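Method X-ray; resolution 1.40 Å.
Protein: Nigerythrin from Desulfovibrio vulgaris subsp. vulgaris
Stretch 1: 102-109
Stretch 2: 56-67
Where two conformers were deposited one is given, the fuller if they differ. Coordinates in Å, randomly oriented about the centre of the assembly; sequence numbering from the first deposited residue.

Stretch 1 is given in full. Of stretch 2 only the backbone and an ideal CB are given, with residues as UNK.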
ATOM      1  N   TYR B 102       9.294   5.889  14.762  1.00 13.08           N
ATOM      2  CA  TYR B 102      10.648   5.546  14.351  1.00 12.98           C
ATOM      3  C   TYR B 102      11.021   6.334  13.104  1.00 12.60           C
ATOM      4  O   TYR B 102      10.535   7.446  12.914  1.00 12.40           O
ATOM      5  CB  TYR B 102      10.746   4.038  14.112  1.00 13.69           C
ATOM      6  CG  TYR B 102      10.313   3.241  15.323  1.00 14.26           C
ATOM      7  CD1 TYR B 102       8.987   2.852  15.490  1.00 14.76           C
ATOM      8  CD2 TYR B 102      11.223   2.922  16.329  1.00 14.69           C
ATOM      9  CE1 TYR B 102       8.576   2.163  16.630  1.00 15.09           C
ATOM     10  CE2 TYR B 102      10.822   2.237  17.472  1.00 15.04           C
ATOM     11  CZ  TYR B 102       9.499   1.861  17.614  1.00 15.06           C
ATOM     12  OH  TYR B 102       9.101   1.186  18.744  1.00 15.69           O
ATOM     13  N   SER B 103      11.892   5.784  12.264  1.00 12.25           N
ATOM     14  CA  SER B 103      12.276   6.492  11.051  1.00 11.96           C
ATOM     15  C   SER B 103      11.035   6.704  10.200  1.00 11.53           C
ATOM     16  O   SER B 103      10.144   5.852  10.155  1.00 11.30           O
ATOM     17  CB  SER B 103      13.330   5.705  10.278  1.00 12.19           C
ATOM     18  OG  SER B 103      14.548   5.697  11.000  1.00 13.12           O
ATOM     19  N   CYS B 104      10.985   7.843   9.522  1.00 11.14           N
ATOM     20  CA  CYS B 104       9.833   8.200   8.712  1.00 10.94           C
ATOM     21  C   CYS B 104       9.389   7.140   7.715  1.00 10.42           C
ATOM     22  O   CYS B 104       8.193   6.866   7.597  1.00 10.10           O
ATOM     23  CB  CYS B 104      10.101   9.515   7.985  1.00 11.29           C
ATOM     24  SG  CYS B 104       8.620  10.250   7.287  1.00 12.67           S
ATOM     25  N   ASP B 105      10.335   6.541   6.999  1.00 10.06           N
ATOM     26  CA  ASP B 105       9.969   5.528   6.019  1.00  9.75           C
ATOM     27  C   ASP B 105       9.274   4.345   6.681  1.00  9.54           C
ATOM     28  O   ASP B 105       8.256   3.867   6.188  1.00  9.18           O
ATOM     29  CB  ASP B 105      11.201   5.082   5.201  1.00 10.06           C
ATOM     30  CG  ASP B 105      12.262   4.376   6.033  1.00 10.33           C
ATOM     31  OD1 ASP B 105      12.521   4.788   7.186  1.00 10.77           O
ATOM     32  OD2 ASP B 105      12.865   3.411   5.509  1.00 10.49           O
ATOM     33  N   LEU B 106       9.795   3.895   7.816  1.00  9.31           N
ATOM     34  CA  LEU B 106       9.183   2.779   8.523  1.00  9.28           C
ATOM     35  C   LEU B 106       7.821   3.167   9.092  1.00  8.99           C
ATOM     36  O   LEU B 106       6.922   2.331   9.182  1.00  8.75           O
ATOM     37  CB  LEU B 106      10.108   2.279   9.634  1.00  9.89           C
ATOM     38  CG  LEU B 106      11.383   1.601   9.126  1.00 10.44           C
ATOM     39  CD1 LEU B 106      12.233   1.173  10.305  1.00 10.85           C
ATOM     40  CD2 LEU B 106      11.025   0.403   8.265  1.00 10.90           C
ATOM     41  N   ASN B 107       7.656   4.434   9.464  1.00  8.77           N
ATOM     42  CA  ASN B 107       6.369   4.876   9.986  1.00  8.65           C
ATOM     43  C   ASN B 107       5.340   4.841   8.859  1.00  8.44           C
ATOM     44  O   ASN B 107       4.188   4.469   9.076  1.00  8.33           O
ATOM     45  CB  ASN B 107       6.461   6.286  10.570  1.00  8.87           C
ATOM     46  CG  ASN B 107       7.369   6.356  11.780  1.00  8.97           C
ATOM     47  OD1 ASN B 107       7.634   5.345  12.429  1.00  9.28           O
ATOM     48  ND2 ASN B 107       7.836   7.555  12.097  1.00  9.31           N
ATOM     49  N   LEU B 108       5.754   5.232   7.657  1.00  8.17           N
ATOM     50  CA  LEU B 108       4.854   5.196   6.511  1.00  8.01           C
ATOM     51  C   LEU B 108       4.448   3.752   6.231  1.00  7.98           C
ATOM     52  O   LEU B 108       3.305   3.485   5.888  1.00  7.74           O
ATOM     53  CB  LEU B 108       5.527   5.799   5.278  1.00  8.04           C
ATOM     54  CG  LEU B 108       5.620   7.325   5.248  1.00  8.03           C
ATOM     55  CD1 LEU B 108       6.554   7.756   4.130  1.00  8.16           C
ATOM     56  CD2 LEU B 108       4.239   7.924   5.050  1.00  8.10           C
ATOM     57  N   ILE B 109       5.387   2.820   6.377  1.00  7.89           N
ATOM     58  CA  ILE B 109       5.086   1.408   6.153  1.00  8.07           C
ATOM     59  C   ILE B 109       4.141   0.902   7.249  1.00  8.18           C
ATOM     60  O   ILE B 109       3.192   0.171   6.969  1.00  8.00           O
ATOM     61  CB  ILE B 109       6.382   0.556   6.132  1.00  8.22           C
ATOM     62  CG1 ILE B 109       7.203   0.891   4.878  1.00  8.42           C
ATOM     63  CG2 ILE B 109       6.039  -0.929   6.188  1.00  8.33           C
ATOM     64  CD1 ILE B 109       6.517   0.538   3.558  1.00  8.80           C
ATOM     65  N   UNK B  56      10.390  16.603  12.780  0.50 15.76           N
ATOM     66  CA  UNK B  56      11.722  16.649  13.369  0.50 15.92           C
ATOM     67  C   UNK B  56      12.746  16.094  12.385  0.50 15.88           C
ATOM     68  O   UNK B  56      13.883  16.562  12.324  0.50 15.93           O
ATOM     69  CB  UNK B  56      11.761  15.866  14.683  0.50 15.92           C
ATOM     70  N   UNK B  57      12.328  15.102  11.606  1.00 15.82           N
ATOM     71  CA  UNK B  57      13.221  14.464  10.647  1.00 15.78           C
ATOM     72  C   UNK B  57      13.357  15.224   9.330  1.00 15.55           C
ATOM     73  O   UNK B  57      14.063  14.782   8.425  1.00 15.72           O
ATOM     74  CB  UNK B  57      12.727  13.044  10.361  1.00 15.78           C
ATOM     75  N   UNK B  58      12.681  16.364   9.223  1.00 15.23           N
ATOM     76  CA  UNK B  58      12.776  17.163   8.013  1.00 14.73           C
ATOM     77  C   UNK B  58      11.822  16.814   6.888  1.00 14.35           C
ATOM     78  O   UNK B  58      12.017  17.257   5.756  1.00 14.68           O
ATOM     79  CB  UNK B  58      14.205  17.064   7.475  1.00 14.73           C
ATOM     80  N   UNK B  59      10.796  16.022   7.184  1.00 13.64           N
ATOM     81  CA  UNK B  59       9.816  15.640   6.170  1.00 13.09           C
ATOM     82  C   UNK B  59       8.515  16.384   6.450  1.00 12.84           C
ATOM     83  O   UNK B  59       7.555  15.796   6.953  1.00 12.68           O
ATOM     84  CB  UNK B  59       9.591  14.127   6.157  1.00 13.09           C
ATOM     85  N   UNK B  60       8.477  17.671   6.114  1.00 12.64           N
ATOM     86  CA  UNK B  60       7.298  18.481   6.378  1.00 12.48           C
ATOM     87  C   UNK B  60       6.045  18.037   5.639  1.00 11.85           C
ATOM     88  O   UNK B  60       4.967  18.013   6.228  1.00 11.60           O
ATOM     89  CB  UNK B  60       7.598  19.937   6.017  1.00 12.48           C
ATOM     90  N   UNK B  61       6.170  17.681   4.366  1.00 11.15           N
ATOM     91  CA  UNK B  61       4.995  17.249   3.623  1.00 10.61           C
ATOM     92  C   UNK B  61       4.450  15.941   4.184  1.00 10.26           C
ATOM     93  O   UNK B  61       3.241  15.787   4.332  1.00 10.17           O
ATOM     94  CB  UNK B  61       5.330  17.091   2.139  1.00 10.61           C
ATOM     95  N   UNK B  62       5.334  15.002   4.505  1.00  9.95           N
ATOM     96  CA  UNK B  62       4.876  13.740   5.069  1.00  9.78           C
ATOM     97  C   UNK B  62       4.221  13.992   6.427  1.00  9.69           C
ATOM     98  O   UNK B  62       3.229  13.353   6.770  1.00  9.49           O
ATOM     99  CB  UNK B  62       6.037  12.752   5.202  1.00  9.78           C
ATOM    100  N   UNK B  63       4.756  14.938   7.193  1.00  9.60           N
ATOM    101  CA  UNK B  63       4.169  15.265   8.489  1.00  9.64           C
ATOM    102  C   UNK B  63       2.732  15.727   8.266  1.00  9.60           C
ATOM    103  O   UNK B  63       1.822  15.358   9.011  1.00  9.67           O
ATOM    104  CB  UNK B  63       4.985  16.338   9.213  1.00  9.64           C
ATOM    105  N   UNK B  64       2.530  16.540   7.232  1.00  9.58           N
ATOM    106  CA  UNK B  64       1.197  17.035   6.923  1.00  9.54           C
ATOM    107  C   UNK B  64       0.272  15.891   6.527  1.00  9.19           C
ATOM    108  O   UNK B  64      -0.917  15.918   6.840  1.00  8.98           O
ATOM    109  CB  UNK B  64       1.260  18.077   5.805  1.00  9.54           C
ATOM    110  N   UNK B  65       0.810  14.885   5.842  1.00  8.88           N
ATOM    111  CA  UNK B  65      -0.004  13.742   5.453  1.00  8.71           C
ATOM    112  C   UNK B  65      -0.432  12.977   6.708  1.00  8.59           C
ATOM    113  O   UNK B  65      -1.585  12.573   6.829  1.00  8.40           O
ATOM    114  CB  UNK B  65       0.761  12.830   4.492  1.00  8.71           C
ATOM    115  N   UNK B  66       0.490  12.778   7.645  1.00  8.51           N
ATOM    116  CA  UNK B  66       0.150  12.076   8.880  1.00  8.68           C
ATOM    117  C   UNK B  66      -0.886  12.870   9.671  1.00  8.91           C
ATOM    118  O   UNK B  66      -1.787  12.295  10.276  1.00  8.96           O
ATOM    119  CB  UNK B  66       1.401  11.839   9.728  1.00  8.68           C
ATOM    120  N   UNK B  67      -0.761  14.193   9.660  1.00  9.23           N
ATOM    121  CA  UNK B  67      -1.704  15.039  10.382  1.00  9.74           C
ATOM    122  C   UNK B  67      -3.082  14.976   9.733  1.00  9.46           C
ATOM    123  O   UNK B  67      -4.098  14.907  10.425  1.00  9.35           O
ATOM    124  CB  UNK B  67      -1.203  16.484  10.429  1.00  9.74           C
TER

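Position 56 still has helical backbone angles, and its ideal CB finds nothing of stretch 1 within 5.5 Å. Almost any residue would serve; Glu56 stands there, clear of the contact.

At position 57 the CA-to-CB bond points toward stretch 1, with the ideal CB 5.0 Å from Cys104 CB. Near it lie the carbonyl O of Tyr102 and the N of Cys104, which, in the first turn of its helix, has no backbone partner within that helix. A side chain long enough to reach both, carrying a donor and an acceptor, would suit: glutamine fits best, while a carboxylate could meet the N but not the carbonyl. The residue is Gln57. Cys104 N donates to Gln57 OE1 at 2.9 Å, and Gln57 NE2 donates to Tyr102 O at 3.0 Å, so one amide serves both groups.

At position 58 phi is 87°, and a CB would jam against the preceding carbonyl O. Glycine is called for, and Gly58 closes the preceding helix in a Schellman motif.

Position 59, the N-cap of the next helix, directs its CB toward stretch 1, 4.2 Å from Cys104 SG. An apolar or aromatic residue would suit the sulfur. Tyr59 places CE1 3.5 Å from Cys104 CB, and Cys104 SG lies 4.2 Å from the ring centroid in an oblique sulfur-aromatic contact. Its OH and Asp105 N both hydrogen-bond to one water, which accepts from the latter.

Positions 60 and 61 are out of reach of stretch 1, which selects nothing there. They are Glu60 and Gln61.

Position 62 points toward stretch 1, its ideal CB 4.2 Å from Cys104 SG and 5.1 Å from Leu108 CD1. Isoleucine, leucine, valine or methionine could serve. Ile62 packs against both: CG2 lies 3.5 Å from Cys104 SG, and CD1 lies 3.8 Å from Leu108 CD1 and equally 3.8 Å from Cys104 SG.

Position 63 points away, so stretch 1 sets no preference; it is Ala63. Position 64 is out of reach, and many residues would do; Arg64 forms a salt bridge with Glu60, its NH2 2.9 Å from Glu60 OE2.

Position 65 points toward stretch 1 from farther off, and an apolar residue is reasonable. Leu65 stays at the margin, its CD2 4.8 Å from Leu108 CD2.

Position 66 also points toward stretch 1, yet its ideal CB has nothing within 5.5 Å. Leucine, methionine or an aromatic could bridge the gap. Phe66 does, bringing CZ to 3.6 Å from Leu108 CD2 and 4.0 Å from Asn107 CB.

Position 67 is out of reach and equally free; it is Glu67.

Stretch 2, residues 56-67: EQGYEQIARLFE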
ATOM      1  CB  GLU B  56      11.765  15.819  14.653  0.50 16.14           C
ATOM      2  CG  GLU B  56      10.726  16.201  15.684  0.50 16.52           C
ATOM      3  CD  GLU B  56      10.777  15.306  16.905  0.50 16.68           C
ATOM      4  OE1 GLU B  56      10.788  14.070  16.730  0.50 16.85           O
ATOM      5  OE2 GLU B  56      10.802  15.834  18.036  0.50 17.05           O
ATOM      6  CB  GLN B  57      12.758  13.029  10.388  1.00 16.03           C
ATOM      7  CG  GLN B  57      12.936  12.113  11.593  1.00 16.38           C
ATOM      8  CD  GLN B  57      12.427  10.702  11.348  1.00 16.70           C
ATOM      9  OE1 GLN B  57      12.678  10.114  10.296  1.00 16.89           O
ATOM     10  NE2 GLN B  57      11.724  10.147  12.327  1.00 16.72           N
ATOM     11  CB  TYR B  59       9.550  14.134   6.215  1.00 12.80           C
ATOM     12  CG  TYR B  59      10.761  13.254   5.988  1.00 12.61           C
ATOM     13  CD1 TYR B  59      11.406  12.631   7.057  1.00 12.58           C
ATOM     14  CD2 TYR B  59      11.222  12.991   4.699  1.00 12.57           C
ATOM     15  CE1 TYR B  59      12.472  11.755   6.845  1.00 12.56           C
ATOM     16  CE2 TYR B  59      12.286  12.123   4.476  1.00 12.55           C
ATOM     17  CZ  TYR B  59      12.902  11.505   5.551  1.00 12.55           C
ATOM     18  OH  TYR B  59      13.922  10.606   5.332  1.00 13.09           O
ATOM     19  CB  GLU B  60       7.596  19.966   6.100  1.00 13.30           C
ATOM     20  CG  GLU B  60       7.624  20.397   4.637  1.00 14.67           C
ATOM     21  CD  GLU B  60       6.239  20.704   4.081  1.00 15.26           C
ATOM     22  OE1 GLU B  60       5.398  21.247   4.830  1.00 15.90           O
ATOM     23  OE2 GLU B  60       5.995  20.419   2.890  1.00 16.24           O
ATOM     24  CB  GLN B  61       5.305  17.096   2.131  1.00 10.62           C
ATOM     25  CG  GLN B  61       4.090  16.661   1.331  1.00 10.75           C
ATOM     26  CD  GLN B  61       4.301  16.721  -0.167  1.00 10.82           C
ATOM     27  OE1 GLN B  61       5.269  16.175  -0.691  1.00 11.04           O
ATOM     28  NE2 GLN B  61       3.380  17.376  -0.869  1.00 10.89           N
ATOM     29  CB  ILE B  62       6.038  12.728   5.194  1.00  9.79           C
ATOM     30  CG1 ILE B  62       6.430  12.239   3.795  1.00  9.95           C
ATOM     31  CG2 ILE B  62       5.622  11.549   6.073  1.00  9.95           C
ATOM     32  CD1 ILE B  62       7.677  11.374   3.760  1.00  9.77           C
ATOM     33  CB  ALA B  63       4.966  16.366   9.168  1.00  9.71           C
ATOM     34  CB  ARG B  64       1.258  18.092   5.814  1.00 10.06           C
ATOM     35  CG  ARG B  64       1.853  19.417   6.278  1.00 10.81           C
ATOM     36  CD  ARG B  64       1.697  20.519   5.237  1.00 11.48           C
ATOM     37  NE  ARG B  64       2.656  20.430   4.137  1.00 12.24           N
ATOM     38  CZ  ARG B  64       2.358  20.038   2.904  1.00 12.24           C
ATOM     39  NH1 ARG B  64       1.120  19.687   2.589  1.00 12.26           N
ATOM     40  NH2 ARG B  64       3.303  20.010   1.975  1.00 12.57           N
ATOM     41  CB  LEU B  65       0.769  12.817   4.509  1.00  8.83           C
ATOM     42  CG  LEU B  65       0.030  11.525   4.133  1.00  8.72           C
ATOM     43  CD1 LEU B  65      -1.337  11.842   3.528  1.00  9.02           C
ATOM     44  CD2 LEU B  65       0.878  10.723   3.159  1.00  9.15           C
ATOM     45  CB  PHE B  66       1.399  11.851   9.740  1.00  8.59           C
ATOM     46  CG  PHE B  66       2.236  10.674   9.309  1.00  8.66           C
ATOM     47  CD1 PHE B  66       3.605  10.817   9.102  1.00  8.81           C
ATOM     48  CD2 PHE B  66       1.664   9.415   9.146  1.00  8.73           C
ATOM     49  CE1 PHE B  66       4.390   9.723   8.739  1.00  9.00           C
ATOM     50  CE2 PHE B  66       2.446   8.317   8.785  1.00  8.81           C
ATOM     51  CZ  PHE B  66       3.806   8.475   8.583  1.00  8.97           C
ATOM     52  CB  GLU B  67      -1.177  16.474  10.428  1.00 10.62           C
ATOM     53  CG  GLU B  67       0.102  16.572  11.241  1.00 12.23           C
ATOM     54  CD  GLU B  67       0.854  17.875  11.051  1.00 12.92           C
ATOM     55  OE1 GLU B  67       0.557  18.621  10.096  1.00 13.77           O
ATOM     56  OE2 GLU B  67       1.769  18.140  11.862  1.00 13.83           O
TER
HETATM   57  O   HOH W   1      13.257   7.894   6.577  1.00 16.33           O
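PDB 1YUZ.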